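Local coordinates for RNA-dependent RNA Polymerase (Bombyx mori cytoplasmic polyhedrosis virus, PDB 6TZ0), which catalyses RNA-templated RNA synthesis, making plus strands in transcription and probably minus strands during genome replication, at residues A[325-330]-A[1043-1047]; A[382-386]-A[561-565]; A[963-967]-A[1091-1095]. All coordinates share one frame; numbering follows the deposited sequence.

In the fold
Three short contacts illustrate how a large viral polymerase ties together parts that are distant in sequence. From the N terminus, the chain first reaches helix 325-339, whose N-terminal part is met by the loop 1043-1047 more than 700 residues later; contact 1 closes that very long loop. Nested inside it, contact 2 sets strand 380-384 against helix 557-573, both within the central polymerase domain. Contact 3 opens after contact 2 has closed: the loop 963-967 meets helix 1091-1101 within the C-terminal region. As residues 1043-1047 fall between its two segments, contacts 1 and 3 cross along the chain. Their centres lie about 51 Å apart, on opposite sides of the chain's centre.

Contact 1 (A[325-330]-A[1043-1047]); sequences QNDVAN and SNLAY
Tyr1047 reaches the N-terminal part of helix 325-339 with its ring edge foremost, and its OH donates a hydrogen bond to Ala329 O at 2.7 Å. The hydroxyl approaches from above the carbonyl plane, 39° out of it, while Ala329 CB packs at 3.7 Å from Tyr1047 CE1. With CG anti to the carbonyl carbon (chi1 -74°), the ring is carried across to the helix although its own backbone keeps a distance. Asn330 slides past the ring in the opposite direction, bringing OD1 to 4.1 Å from Tyr1047 CD1, and its ND2 is hydrogen-bonded to Asn61 OD1. The contact joins a helix start to an irregular loop between strand 1029-1030 and helix 1054-1062, and so brings the C-terminal region against an early part of the chain, consistent with the cage-like build of reoviral polymerases. At the other end of the interface the side chains of Asn326 and Asn1044 meet with amide planes 68° apart. Gln325, extended beyond CG, runs alongside Ser1043, with Gln325 OE1 3.4 Å from Ser1043 OG. That hydroxyl is hydrogen-bonded to Thr268 O, and Gln325 NE2 makes a weak bond to Val728 O.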
ATOM      1  N   GLN A 325      35.847 -15.863  -5.599  1.00 32.65           N
ATOM      2  CA  GLN A 325      34.485 -15.351  -5.528  1.00 32.65           C
ATOM      3  C   GLN A 325      34.449 -14.001  -4.825  1.00 32.65           C
ATOM      4  O   GLN A 325      33.603 -13.151  -5.144  1.00 32.65           O
ATOM      5  CB  GLN A 325      33.594 -16.361  -4.809  1.00 32.65           C
ATOM      6  CG  GLN A 325      32.120 -16.019  -4.786  1.00 32.65           C
ATOM      7  CD  GLN A 325      31.329 -16.997  -3.965  1.00 32.65           C
ATOM      8  OE1 GLN A 325      31.887 -17.926  -3.401  1.00 32.65           O
ATOM      9  NE2 GLN A 325      30.036 -16.774  -3.856  1.00 32.65           N
ATOM     10  N   ASN A 326      35.377 -13.776  -3.891  1.00 32.95           N
ATOM     11  CA  ASN A 326      35.419 -12.509  -3.177  1.00 32.95           C
ATOM     12  C   ASN A 326      35.860 -11.375  -4.085  1.00 32.95           C
ATOM     13  O   ASN A 326      35.477 -10.223  -3.858  1.00 32.95           O
ATOM     14  CB  ASN A 326      36.345 -12.603  -1.970  1.00 32.95           C
ATOM     15  CG  ASN A 326      35.882 -13.626  -0.972  1.00 32.95           C
ATOM     16  OD1 ASN A 326      34.692 -13.905  -0.871  1.00 32.95           O
ATOM     17  ND2 ASN A 326      36.811 -14.164  -0.196  1.00 32.95           N
ATOM     18  N   ASP A 327      36.630 -11.686  -5.128  1.00 34.43           N
ATOM     19  CA  ASP A 327      37.013 -10.672  -6.103  1.00 34.43           C
ATOM     20  C   ASP A 327      35.801 -10.159  -6.863  1.00 34.43           C
ATOM     21  O   ASP A 327      35.623  -8.945  -7.033  1.00 34.43           O
ATOM     22  CB  ASP A 327      38.045 -11.241  -7.069  1.00 34.43           C
ATOM     23  CG  ASP A 327      39.365 -11.508  -6.409  1.00 34.43           C
ATOM     24  OD1 ASP A 327      39.627 -10.904  -5.352  1.00 34.43           O
ATOM     25  OD2 ASP A 327      40.162 -12.291  -6.960  1.00 34.43           O
ATOM     26  N   VAL A 328      34.940 -11.080  -7.298  1.00 31.66           N
ATOM     27  CA  VAL A 328      33.724 -10.716  -8.007  1.00 31.66           C
ATOM     28  C   VAL A 328      32.774  -9.978  -7.079  1.00 31.66           C
ATOM     29  O   VAL A 328      32.112  -9.022  -7.497  1.00 31.66           O
ATOM     30  CB  VAL A 328      33.080 -11.976  -8.608  1.00 31.66           C
ATOM     31  CG1 VAL A 328      31.853 -11.627  -9.434  1.00 31.66           C
ATOM     32  CG2 VAL A 328      34.090 -12.723  -9.430  1.00 31.66           C
ATOM     33  N   ALA A 329      32.745 -10.359  -5.798  1.00 30.75           N
ATOM     34  CA  ALA A 329      31.908  -9.664  -4.824  1.00 30.75           C
ATOM     35  C   ALA A 329      32.366  -8.226  -4.605  1.00 30.75           C
ATOM     36  O   ALA A 329      31.537  -7.307  -4.535  1.00 30.75           O
ATOM     37  CB  ALA A 329      31.914 -10.425  -3.501  1.00 30.75           C
ATOM     38  N   ASN A 330      33.682  -8.010  -4.533  1.00 33.52           N
ATOM     39  CA  ASN A 330      34.206  -6.670  -4.300  1.00 33.52           C
ATOM     40  C   ASN A 330      33.994  -5.767  -5.507  1.00 33.52           C
ATOM     41  O   ASN A 330      33.560  -4.613  -5.355  1.00 33.52           O
ATOM     42  CB  ASN A 330      35.687  -6.742  -3.942  1.00 33.52           C
ATOM     43  CG  ASN A 330      35.931  -7.427  -2.618  1.00 33.52           C
ATOM     44  OD1 ASN A 330      35.183  -7.246  -1.665  1.00 33.52           O
ATOM     45  ND2 ASN A 330      36.986  -8.223  -2.555  1.00 33.52           N
ATOM     46  N   SER A1043      35.973 -17.570   1.146  1.00 31.74           N
ATOM     47  CA  SER A1043      34.781 -16.937   0.574  1.00 31.74           C
ATOM     48  C   SER A1043      33.802 -16.441   1.626  1.00 31.74           C
ATOM     49  O   SER A1043      32.800 -17.113   1.884  1.00 31.74           O
ATOM     50  CB  SER A1043      34.057 -17.868  -0.404  1.00 31.74           C
ATOM     51  OG  SER A1043      34.810 -18.050  -1.584  1.00 31.74           O
ATOM     52  N   ASN A1044      34.160 -15.347   2.304  1.00 32.83           N
ATOM     53  CA  ASN A1044      33.385 -14.784   3.406  1.00 32.83           C
ATOM     54  C   ASN A1044      31.915 -14.569   3.066  1.00 32.83           C
ATOM     55  O   ASN A1044      31.566 -14.199   1.949  1.00 32.83           O
ATOM     56  CB  ASN A1044      34.000 -13.458   3.850  1.00 32.83           C
ATOM     57  CG  ASN A1044      34.150 -12.457   2.726  1.00 32.83           C
ATOM     58  OD1 ASN A1044      33.923 -12.761   1.568  1.00 32.83           O
ATOM     59  ND2 ASN A1044      34.484 -11.226   3.080  1.00 32.83           N
ATOM     60  N   LEU A1045      31.052 -14.839   4.036  1.00 31.62           N
ATOM     61  CA  LEU A1045      29.618 -14.813   3.811  1.00 31.62           C
ATOM     62  C   LEU A1045      28.985 -13.464   4.124  1.00 31.62           C
ATOM     63  O   LEU A1045      27.756 -13.372   4.198  1.00 31.62           O
ATOM     64  CB  LEU A1045      28.962 -15.954   4.592  1.00 31.62           C
ATOM     65  CG  LEU A1045      29.300 -16.234   6.053  1.00 31.62           C
ATOM     66  CD1 LEU A1045      28.441 -15.455   6.989  1.00 31.62           C
ATOM     67  CD2 LEU A1045      29.137 -17.708   6.320  1.00 31.62           C
ATOM     68  N   ALA A1046      29.798 -12.421   4.283  1.00 31.12           N
ATOM     69  CA  ALA A1046      29.355 -11.035   4.286  1.00 31.12           C
ATOM     70  C   ALA A1046      30.549 -10.178   3.903  1.00 31.12           C
ATOM     71  O   ALA A1046      31.695 -10.630   3.962  1.00 31.12           O
ATOM     72  CB  ALA A1046      28.788 -10.607   5.641  1.00 31.12           C
ATOM     73  N   TYR A1047      30.280  -8.931   3.501  1.00 28.74           N
ATOM     74  CA  TYR A1047      31.383  -8.054   3.120  1.00 28.74           C
ATOM     75  C   TYR A1047      32.222  -7.617   4.311  1.00 28.74           C
ATOM     76  O   TYR A1047      33.382  -7.243   4.121  1.00 28.74           O
ATOM     77  CB  TYR A1047      30.893  -6.815   2.368  1.00 28.74           C
ATOM     78  CG  TYR A1047      30.463  -7.057   0.947  1.00 28.74           C
ATOM     79  CD1 TYR A1047      31.395  -7.363  -0.026  1.00 28.74           C
ATOM     80  CD2 TYR A1047      29.139  -6.921   0.568  1.00 28.74           C
ATOM     81  CE1 TYR A1047      31.017  -7.577  -1.322  1.00 28.74           C
ATOM     82  CE2 TYR A1047      28.751  -7.132  -0.730  1.00 28.74           C
ATOM     83  CZ  TYR A1047      29.695  -7.458  -1.671  1.00 28.74           C
ATOM     84  OH  TYR A1047      29.319  -7.662  -2.974  1.00 28.74           O
TER

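Contact 2 (A[382-386]-A[561-565])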
ATOM      1  N   LYS A 382     -20.934 -17.834 -10.705  1.00 21.30           N
ATOM      2  CA  LYS A 382     -20.192 -19.080 -10.746  1.00 21.30           C
ATOM      3  C   LYS A 382     -19.660 -19.269 -12.155  1.00 21.30           C
ATOM      4  O   LYS A 382     -20.388 -19.069 -13.125  1.00 21.30           O
ATOM      5  CB  LYS A 382     -21.078 -20.255 -10.349  1.00 21.30           C
ATOM      6  CG  LYS A 382     -20.361 -21.556 -10.151  1.00 21.30           C
ATOM      7  CD  LYS A 382     -21.357 -22.628  -9.797  1.00 21.30           C
ATOM      8  CE  LYS A 382     -21.957 -22.374  -8.430  1.00 21.30           C
ATOM      9  NZ  LYS A 382     -20.947 -22.530  -7.352  1.00 21.30           N
ATOM     10  N   GLN A 383     -18.399 -19.671 -12.263  1.00 21.60           N
ATOM     11  CA  GLN A 383     -17.749 -19.715 -13.563  1.00 21.60           C
ATOM     12  C   GLN A 383     -16.585 -20.694 -13.531  1.00 21.60           C
ATOM     13  O   GLN A 383     -16.067 -21.039 -12.469  1.00 21.60           O
ATOM     14  CB  GLN A 383     -17.309 -18.314 -13.980  1.00 21.60           C
ATOM     15  CG  GLN A 383     -16.501 -17.622 -12.926  1.00 21.60           C
ATOM     16  CD  GLN A 383     -16.217 -16.192 -13.273  1.00 21.60           C
ATOM     17  OE1 GLN A 383     -16.620 -15.711 -14.324  1.00 21.60           O
ATOM     18  NE2 GLN A 383     -15.518 -15.496 -12.391  1.00 21.60           N
ATOM     19  N   LYS A 384     -16.188 -21.140 -14.719  1.00 19.94           N
ATOM     20  CA  LYS A 384     -15.235 -22.230 -14.858  1.00 19.94           C
ATOM     21  C   LYS A 384     -14.558 -22.095 -16.211  1.00 19.94           C
ATOM     22  O   LYS A 384     -15.176 -21.649 -17.176  1.00 19.94           O
ATOM     23  CB  LYS A 384     -15.951 -23.579 -14.729  1.00 19.94           C
ATOM     24  CG  LYS A 384     -15.058 -24.791 -14.604  1.00 19.94           C
ATOM     25  CD  LYS A 384     -15.888 -26.035 -14.405  1.00 19.94           C
ATOM     26  CE  LYS A 384     -15.026 -27.226 -14.048  1.00 19.94           C
ATOM     27  NZ  LYS A 384     -14.135 -27.633 -15.158  1.00 19.94           N
ATOM     28  N   TYR A 385     -13.284 -22.469 -16.275  1.00 21.35           N
ATOM     29  CA  TYR A 385     -12.515 -22.338 -17.506  1.00 21.35           C
ATOM     30  C   TYR A 385     -12.627 -23.577 -18.376  1.00 21.35           C
ATOM     31  O   TYR A 385     -12.621 -24.705 -17.881  1.00 21.35           O
ATOM     32  CB  TYR A 385     -11.046 -22.051 -17.201  1.00 21.35           C
ATOM     33  CG  TYR A 385     -10.800 -20.615 -16.830  1.00 21.35           C
ATOM     34  CD1 TYR A 385     -10.618 -19.656 -17.813  1.00 21.35           C
ATOM     35  CD2 TYR A 385     -10.789 -20.213 -15.509  1.00 21.35           C
ATOM     36  CE1 TYR A 385     -10.412 -18.345 -17.492  1.00 21.35           C
ATOM     37  CE2 TYR A 385     -10.571 -18.901 -15.177  1.00 21.35           C
ATOM     38  CZ  TYR A 385     -10.393 -17.974 -16.173  1.00 21.35           C
ATOM     39  OH  TYR A 385     -10.191 -16.663 -15.843  1.00 21.35           O
ATOM     40  N   ALA A 386     -12.731 -23.352 -19.685  1.00 27.13           N
ATOM     41  CA  ALA A 386     -12.754 -24.460 -20.630  1.00 27.13           C
ATOM     42  C   ALA A 386     -11.362 -25.057 -20.789  1.00 27.13           C
ATOM     43  O   ALA A 386     -11.142 -26.234 -20.484  1.00 27.13           O
ATOM     44  CB  ALA A 386     -13.305 -23.992 -21.977  1.00 27.13           C
ATOM     45  N   ASP A 561     -10.046 -11.675 -13.676  1.00 23.82           N
ATOM     46  CA  ASP A 561     -11.088 -12.696 -13.630  1.00 23.82           C
ATOM     47  C   ASP A 561     -10.567 -14.079 -13.212  1.00 23.82           C
ATOM     48  O   ASP A 561     -11.351 -14.875 -12.689  1.00 23.82           O
ATOM     49  CB  ASP A 561     -11.775 -12.771 -14.989  1.00 23.82           C
ATOM     50  CG  ASP A 561     -13.203 -13.252 -14.895  1.00 23.82           C
ATOM     51  OD1 ASP A 561     -13.677 -13.531 -13.776  1.00 23.82           O
ATOM     52  OD2 ASP A 561     -13.870 -13.326 -15.944  1.00 23.82           O
ATOM     53  N   ILE A 562      -9.265 -14.357 -13.370  1.00 22.15           N
ATOM     54  CA  ILE A 562      -8.697 -15.642 -12.944  1.00 22.15           C
ATOM     55  C   ILE A 562      -8.770 -15.786 -11.427  1.00 22.15           C
ATOM     56  O   ILE A 562      -9.191 -16.821 -10.900  1.00 22.15           O
ATOM     57  CB  ILE A 562      -7.248 -15.792 -13.446  1.00 22.15           C
ATOM     58  CG1 ILE A 562      -7.188 -15.807 -14.969  1.00 22.15           C
ATOM     59  CG2 ILE A 562      -6.606 -17.061 -12.910  1.00 22.15           C
ATOM     60  CD1 ILE A 562      -5.797 -15.783 -15.525  1.00 22.15           C
ATOM     61  N   TYR A 563      -8.361 -14.743 -10.705  1.00 23.26           N
ATOM     62  CA  TYR A 563      -8.512 -14.712  -9.255  1.00 23.26           C
ATOM     63  C   TYR A 563      -9.976 -14.609  -8.852  1.00 23.26           C
ATOM     64  O   TYR A 563     -10.362 -15.123  -7.794  1.00 23.26           O
ATOM     65  CB  TYR A 563      -7.704 -13.537  -8.707  1.00 23.26           C
ATOM     66  CG  TYR A 563      -7.637 -13.379  -7.204  1.00 23.26           C
ATOM     67  CD1 TYR A 563      -6.804 -14.182  -6.440  1.00 23.26           C
ATOM     68  CD2 TYR A 563      -8.374 -12.398  -6.555  1.00 23.26           C
ATOM     69  CE1 TYR A 563      -6.725 -14.028  -5.074  1.00 23.26           C
ATOM     70  CE2 TYR A 563      -8.298 -12.243  -5.187  1.00 23.26           C
ATOM     71  CZ  TYR A 563      -7.476 -13.062  -4.455  1.00 23.26           C
ATOM     72  OH  TYR A 563      -7.400 -12.909  -3.096  1.00 23.26           O
ATOM     73  N   ASN A 564     -10.801 -13.957  -9.684  1.00 22.33           N
ATOM     74  CA  ASN A 564     -12.224 -13.851  -9.375  1.00 22.33           C
ATOM     75  C   ASN A 564     -12.925 -15.204  -9.391  1.00 22.33           C
ATOM     76  O   ASN A 564     -13.862 -15.408  -8.620  1.00 22.33           O
ATOM     77  CB  ASN A 564     -12.929 -12.909 -10.347  1.00 22.33           C
ATOM     78  CG  ASN A 564     -12.585 -11.467 -10.112  1.00 22.33           C
ATOM     79  OD1 ASN A 564     -12.391 -11.043  -8.978  1.00 22.33           O
ATOM     80  ND2 ASN A 564     -12.547 -10.689 -11.179  1.00 22.33           N
ATOM     81  N   THR A 565     -12.492 -16.130 -10.254  1.00 22.05           N
ATOM     82  CA  THR A 565     -13.067 -17.478 -10.247  1.00 22.05           C
ATOM     83  C   THR A 565     -12.791 -18.204  -8.937  1.00 22.05           C
ATOM     84  O   THR A 565     -13.675 -18.876  -8.394  1.00 22.05           O
ATOM     85  CB  THR A 565     -12.521 -18.315 -11.400  1.00 22.05           C
ATOM     86  OG1 THR A 565     -11.098 -18.401 -11.290  1.00 22.05           O
ATOM     87  CG2 THR A 565     -12.877 -17.715 -12.714  1.00 22.05           C
TER
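Gln383, near the end of strand 380-384, and Tyr385, just past it, point onto helix 557-573, a strand-on-helix packing within the central polymerase domain, of the palm, fingers and thumb kind. The strand is an edge strand of a four-stranded antiparallel sheet, and the helix follows shortly after strand 541-548, which carries the magnesium-binding Asp547; the short segments' axes pass 9.1 Å apart. Gln383 comes in from the strand, and Asp561 from the opposite direction. Gln383 NE2 gives Asp561 OD1 a bond of 3.0 Å that is weak, since its N-H...O angle is only 133°, and the amide and carboxylate planes stand 55° apart. Gln383 OE1 has a weak bond of its own, to Ser380 OG, so both ends of the amide have partners. Thr565 lies between the two long side chains: with OG1 between backbone N and carbonyl carbon (chi1 59°), the hydroxyl turns back to donate to Ile562 O in its own helix and the methyl is presented to the strand. Pro369 touches Gln383, Tyr385, Asp561 and Thr565, and Leu541 of the Viral structural protein 4 chain packs on Asp561. The Tyr385 side chain crosses that of Ile562 at about a right angle, with Tyr385 CZ 4.1 Å from Ile562 CG1. Thr565 CG2 touches both side chains, 3.5 Å from Gln383 NE2 and 3.6 Å from Tyr385 CE2.

Contact 3 (A[963-967]-A[1091-1095])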
ATOM      1  N   LEU A 963      -7.481   4.073  36.849  1.00 79.97           N
ATOM      2  CA  LEU A 963      -6.656   3.672  35.725  1.00 79.97           C
ATOM      3  C   LEU A 963      -6.602   4.802  34.709  1.00 79.97           C
ATOM      4  O   LEU A 963      -7.568   5.548  34.534  1.00 79.97           O
ATOM      5  CB  LEU A 963      -7.194   2.410  35.047  1.00 79.97           C
ATOM      6  CG  LEU A 963      -7.276   1.100  35.829  1.00 79.97           C
ATOM      7  CD1 LEU A 963      -7.838   0.022  34.928  1.00 79.97           C
ATOM      8  CD2 LEU A 963      -5.938   0.673  36.397  1.00 79.97           C
ATOM      9  N   SER A 964      -5.461   4.924  34.041  1.00 76.84           N
ATOM     10  CA  SER A 964      -5.336   5.898  32.971  1.00 76.84           C
ATOM     11  C   SER A 964      -6.104   5.425  31.740  1.00 76.84           C
ATOM     12  O   SER A 964      -6.265   4.226  31.505  1.00 76.84           O
ATOM     13  CB  SER A 964      -3.866   6.128  32.635  1.00 76.84           C
ATOM     14  OG  SER A 964      -3.288   4.963  32.081  1.00 76.84           O
ATOM     15  N   ASN A 965      -6.583   6.387  30.948  1.00 76.18           N
ATOM     16  CA  ASN A 965      -7.523   6.073  29.877  1.00 76.18           C
ATOM     17  C   ASN A 965      -6.861   5.442  28.661  1.00 76.18           C
ATOM     18  O   ASN A 965      -7.563   4.886  27.811  1.00 76.18           O
ATOM     19  CB  ASN A 965      -8.277   7.330  29.438  1.00 76.18           C
ATOM     20  CG  ASN A 965      -9.162   7.894  30.533  1.00 76.18           C
ATOM     21  OD1 ASN A 965      -9.713   7.159  31.349  1.00 76.18           O
ATOM     22  ND2 ASN A 965      -9.328   9.208  30.533  1.00 76.18           N
ATOM     23  N   ASP A 966      -5.534   5.510  28.553  1.00 76.49           N
ATOM     24  CA  ASP A 966      -4.822   4.874  27.451  1.00 76.49           C
ATOM     25  C   ASP A 966      -4.555   3.398  27.692  1.00 76.49           C
ATOM     26  O   ASP A 966      -3.905   2.755  26.860  1.00 76.49           O
ATOM     27  CB  ASP A 966      -3.503   5.606  27.193  1.00 76.49           C
ATOM     28  CG  ASP A 966      -2.636   5.719  28.435  1.00 76.49           C
ATOM     29  OD1 ASP A 966      -3.097   5.359  29.537  1.00 76.49           O
ATOM     30  OD2 ASP A 966      -1.479   6.167  28.307  1.00 76.49           O
ATOM     31  N   ILE A 967      -5.030   2.860  28.808  1.00 77.61           N
ATOM     32  CA  ILE A 967      -4.812   1.476  29.199  1.00 77.61           C
ATOM     33  C   ILE A 967      -6.174   0.791  29.246  1.00 77.61           C
ATOM     34  O   ILE A 967      -6.292  -0.415  29.000  1.00 77.61           O
ATOM     35  CB  ILE A 967      -4.063   1.426  30.547  1.00 77.61           C
ATOM     36  CG1 ILE A 967      -2.732   2.163  30.428  1.00 77.61           C
ATOM     37  CG2 ILE A 967      -3.750   0.037  30.973  1.00 77.61           C
ATOM     38  CD1 ILE A 967      -1.821   1.612  29.349  1.00 77.61           C
ATOM     39  N   PRO A1091       2.582   0.979  31.508  1.00 83.60           N
ATOM     40  CA  PRO A1091       1.559   1.376  32.485  1.00 83.60           C
ATOM     41  C   PRO A1091       0.591   0.259  32.819  1.00 83.60           C
ATOM     42  O   PRO A1091       0.031   0.262  33.925  1.00 83.60           O
ATOM     43  CB  PRO A1091       0.852   2.548  31.792  1.00 83.60           C
ATOM     44  CG  PRO A1091       1.843   3.050  30.794  1.00 83.60           C
ATOM     45  CD  PRO A1091       2.566   1.836  30.313  1.00 83.60           C
ATOM     46  N   VAL A1092       0.402  -0.694  31.896  1.00 81.90           N
ATOM     47  CA  VAL A1092      -0.417  -1.879  32.147  1.00 81.90           C
ATOM     48  C   VAL A1092       0.132  -2.658  33.333  1.00 81.90           C
ATOM     49  O   VAL A1092      -0.568  -2.884  34.328  1.00 81.90           O
ATOM     50  CB  VAL A1092      -0.473  -2.772  30.896  1.00 81.90           C
ATOM     51  CG1 VAL A1092      -1.360  -3.980  31.150  1.00 81.90           C
ATOM     52  CG2 VAL A1092      -0.930  -1.993  29.687  1.00 81.90           C
ATOM     53  N   PHE A1093       1.410  -3.051  33.252  1.00 80.75           N
ATOM     54  CA  PHE A1093       2.010  -3.850  34.312  1.00 80.75           C
ATOM     55  C   PHE A1093       2.158  -3.049  35.596  1.00 80.75           C
ATOM     56  O   PHE A1093       2.027  -3.609  36.686  1.00 80.75           O
ATOM     57  CB  PHE A1093       3.377  -4.395  33.894  1.00 80.75           C
ATOM     58  CG  PHE A1093       3.964  -5.361  34.893  1.00 80.75           C
ATOM     59  CD1 PHE A1093       3.594  -6.692  34.870  1.00 80.75           C
ATOM     60  CD2 PHE A1093       4.836  -4.929  35.891  1.00 80.75           C
ATOM     61  CE1 PHE A1093       4.104  -7.578  35.790  1.00 80.75           C
ATOM     62  CE2 PHE A1093       5.317  -5.804  36.829  1.00 80.75           C
ATOM     63  CZ  PHE A1093       4.963  -7.133  36.767  1.00 80.75           C
ATOM     64  N   LYS A1094       2.457  -1.753  35.493  1.00 81.56           N
ATOM     65  CA  LYS A1094       2.675  -0.951  36.693  1.00 81.56           C
ATOM     66  C   LYS A1094       1.385  -0.769  37.478  1.00 81.56           C
ATOM     67  O   LYS A1094       1.351  -1.005  38.693  1.00 81.56           O
ATOM     68  CB  LYS A1094       3.284   0.399  36.326  1.00 81.56           C
ATOM     69  CG  LYS A1094       4.733   0.314  35.902  1.00 81.56           C
ATOM     70  CD  LYS A1094       5.322   1.689  35.684  1.00 81.56           C
ATOM     71  CE  LYS A1094       4.813   2.308  34.396  1.00 81.56           C
ATOM     72  NZ  LYS A1094       5.479   3.606  34.114  1.00 81.56           N
ATOM     73  N   GLN A1095       0.301  -0.397  36.789  1.00 82.14           N
ATOM     74  CA  GLN A1095      -0.993  -0.281  37.453  1.00 82.14           C
ATOM     75  C   GLN A1095      -1.511  -1.637  37.921  1.00 82.14           C
ATOM     76  O   GLN A1095      -2.130  -1.729  38.993  1.00 82.14           O
ATOM     77  CB  GLN A1095      -1.988   0.398  36.516  1.00 82.14           C
ATOM     78  CG  GLN A1095      -1.654   1.862  36.251  1.00 82.14           C
ATOM     79  CD  GLN A1095      -2.531   2.490  35.188  1.00 82.14           C
ATOM     80  OE1 GLN A1095      -3.360   1.823  34.572  1.00 82.14           O
ATOM     81  NE2 GLN A1095      -2.343   3.782  34.960  1.00 82.14           N
TER
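Ser964 OG is held from two sides of the interface: it donates to Asp966 OD1 at 2.6 Å within its own loop, and accepts a weak bond of 3.3 Å from Gln1095 NE2 on the helix, with an N-H...O angle of 153°. Asp966 OD1 is met nearly along its C-O axis, and by fixing the hydroxyl it acts as a second-shell partner to the amide. Gln1095 is extended beyond CG, a shape that carries its amide from the helix to the loop. The other end of that amide lies against hydrocarbon, as Leu963 CD2 comes to 3.4 Å from Gln1095 OE1. One turn back along the helix the contact becomes apolar. Ile967 CD1 rests 3.7 Å from Pro1091 CB, and Ile967 CG2 is equally far from Val1092 CG2; the isoleucine crosses the proline at about a right angle. Helix 1107-1114 adds further packing, through Ala1113 on Leu963 and Ile1114 on Ile967. The loop itself is closed by Ile967 N bonding to Ser964 O at 3.3 Å, and the backbone angles of Asn965 and Asp966 make it a type I beta turn, here packed on the N-terminal part of helix 1091-1101, which Pro1091 begins, in the C-terminal region.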